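Local coordinates for acetamidase (Bacillus halodurans, PDB 2II1) that hydrolyses acetamide, as an amidase acting on a carbon-nitrogen bond of a linear amide, and binds calcium ions, at the interface of chains A and B. Numbering follows the deposited sequence. Chains: chain A/B, Acetamidase.

The interface of chains A and B. Residues chain A 91-92, 103-105, 107-108, 193; chain B 258-259, 263.
The first turns of helix 258-268 of chain B carry B:Glu259 and B:Met263 against chain A, where they meet the loop of A:Leu103 to A:Ser105 and the strands 87-92 and 107-114. The patch is part of a two-fold symmetric interface between copies of one protein, so it recurs with the chains exchanged; this pairing may or may not be the biological dimer. B:Glu259 bends at chi2 (81°) and brings its carboxylate to the loop backbone. OE2 accepts two hydrogen bonds there. A:Asn104 N lies 2.9 Å from B:Glu259 OE2, nearly in line with the C-O bond. A:Ser105 N, 3.2 Å from the same B:Glu259 OE2, comes from above the carboxylate plane. The two amides would favour a charged carboxylate. The other oxygen, OE1, reaches A:Asn104 OD1 through water 1. The aliphatic part of B:Glu259 is packed as well: A:Leu103 CD2 touches B:Glu259 CG at 3.7 Å, and A:Ala92 CB meets its CB. A:Thr107 OG1 passes close to that CG but donates its hydrogen bond to A:Ser105 O, tying strand to loop. One turn further on, B:Met263, a selenomethionine, runs extended beyond CG (chi2 174°). This carries the methyl B:Met263 CE to the strands, 3.6 Å from A:Thr107 CG2. A:Ala92 CB also lies against that methyl. Nearer its root the packing is tight, with B:Met263 CG 3.3 Å from the A:Leu193 methyl CD2.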
loop_
_atom_site.group_PDB
_atom_site.type_symbol
_atom_site.label_atom_id
_atom_site.label_comp_id
_atom_site.label_asym_id
_atom_site.label_seq_id
_atom_site.Cartn_x
_atom_site.Cartn_y
_atom_site.Cartn_z
ATOM N N THR A 91 18.108 -10.152 9.447
ATOM C CA THR A 91 17.836 -10.910 10.642
ATOM C C THR A 91 16.322 -11.262 10.752
ATOM O O THR A 91 15.458 -10.375 10.702
ATOM C CB THR A 91 18.288 -10.119 11.916
ATOM O OG1 THR A 91 17.428 -8.996 12.118
ATOM C CG2 THR A 91 19.716 -9.642 11.791
ATOM N N ALA A 92 16.030 -12.562 10.874
ATOM C CA ALA A 92 14.702 -13.062 11.253
ATOM C C ALA A 92 14.730 -13.456 12.734
ATOM O O ALA A 92 15.511 -14.331 13.106
ATOM C CB ALA A 92 14.310 -14.274 10.392
ATOM N N LEU A 103 7.638 -17.425 13.164
ATOM C CA LEU A 103 9.037 -17.842 13.040
ATOM C C LEU A 103 9.437 -18.921 14.062
ATOM O O LEU A 103 8.955 -18.935 15.191
ATOM C CB LEU A 103 9.974 -16.620 13.126
ATOM C CG LEU A 103 9.771 -15.543 12.065
ATOM C CD1 LEU A 103 10.331 -14.216 12.548
ATOM C CD2 LEU A 103 10.379 -15.914 10.719
ATOM N N ASN A 104 10.305 -19.842 13.647
ATOM C CA ASN A 104 10.735 -20.953 14.509
ATOM C C ASN A 104 12.021 -20.659 15.265
ATOM O O ASN A 104 12.165 -21.045 16.426
ATOM C CB ASN A 104 10.970 -22.214 13.684
ATOM C CG ASN A 104 9.707 -22.732 13.016
ATOM O OD1 ASN A 104 9.726 -23.101 11.836
ATOM N ND2 ASN A 104 8.603 -22.772 13.767
ATOM N N SER A 105 12.965 -20.015 14.580
ATOM C CA SER A 105 14.301 -19.814 15.107
ATOM C C SER A 105 14.960 -18.566 14.553
ATOM O O SER A 105 14.761 -18.240 13.363
ATOM C CB SER A 105 15.183 -21.003 14.757
ATOM O OG SER A 105 14.573 -22.196 15.185
ATOM N N THR A 107 17.551 -16.301 12.823
ATOM C CA THR A 107 18.269 -16.569 11.588
ATOM C C THR A 107 18.932 -15.268 11.128
ATOM O O THR A 107 18.306 -14.229 11.181
ATOM C CB THR A 107 17.289 -17.042 10.523
ATOM O OG1 THR A 107 16.690 -18.265 10.977
ATOM C CG2 THR A 107 17.984 -17.248 9.178
ATOM N N THR A 108 20.204 -15.342 10.740
ATOM C CA THR A 108 20.941 -14.214 10.164
ATOM C C THR A 108 21.453 -14.600 8.785
ATOM O O THR A 108 21.987 -15.689 8.598
ATOM C CB THR A 108 22.134 -13.825 11.020
ATOM O OG1 THR A 108 21.676 -13.414 12.298
ATOM C CG2 THR A 108 22.928 -12.667 10.372
ATOM N N LEU A 193 9.312 -8.414 7.766
ATOM C CA LEU A 193 10.112 -9.277 8.643
ATOM C C LEU A 193 10.646 -8.496 9.860
ATOM O O LEU A 193 10.731 -9.060 10.952
ATOM C CB LEU A 193 11.254 -9.945 7.862
ATOM C CG LEU A 193 12.188 -10.940 8.563
ATOM C CD1 LEU A 193 11.422 -12.137 8.954
ATOM C CD2 LEU A 193 13.353 -11.340 7.702
ATOM N N ILE B 258 10.310 -20.914 6.639
ATOM C CA ILE B 258 9.479 -19.747 6.927
ATOM C C ILE B 258 10.341 -18.516 7.159
ATOM O O ILE B 258 9.905 -17.408 6.861
ATOM C CB ILE B 258 8.508 -19.980 8.135
ATOM C CG1 ILE B 258 7.382 -18.942 8.131
ATOM C CG2 ILE B 258 9.258 -20.008 9.467
ATOM C CD1 ILE B 258 6.471 -19.040 6.880
ATOM N N GLU B 259 11.547 -18.685 7.705
ATOM C CA GLU B 259 12.415 -17.509 7.959
ATOM C C GLU B 259 12.948 -16.969 6.648
ATOM O O GLU B 259 13.031 -15.760 6.471
ATOM C CB GLU B 259 13.603 -17.840 8.869
ATOM C CG GLU B 259 13.213 -18.181 10.280
ATOM C CD GLU B 259 12.737 -19.620 10.431
ATOM O OE1 GLU B 259 12.909 -20.446 9.504
ATOM O OE2 GLU B 259 12.176 -19.925 11.491
HETATM N N MSE B 263 12.247 -13.300 4.764
HETATM C CA MSE B 263 13.300 -12.435 4.232
HETATM C C MSE B 263 13.022 -12.040 2.793
HETATM O O MSE B 263 13.171 -10.882 2.399
HETATM C CB MSE B 263 14.655 -13.137 4.307
HETATM C CG MSE B 263 15.203 -13.207 5.694
HETATM SE SE MSE B 263 16.825 -14.261 5.799
HETATM C CE MSE B 263 17.181 -14.094 7.749
HETATM O O HOH W 1 11.931 -22.997 10.375
#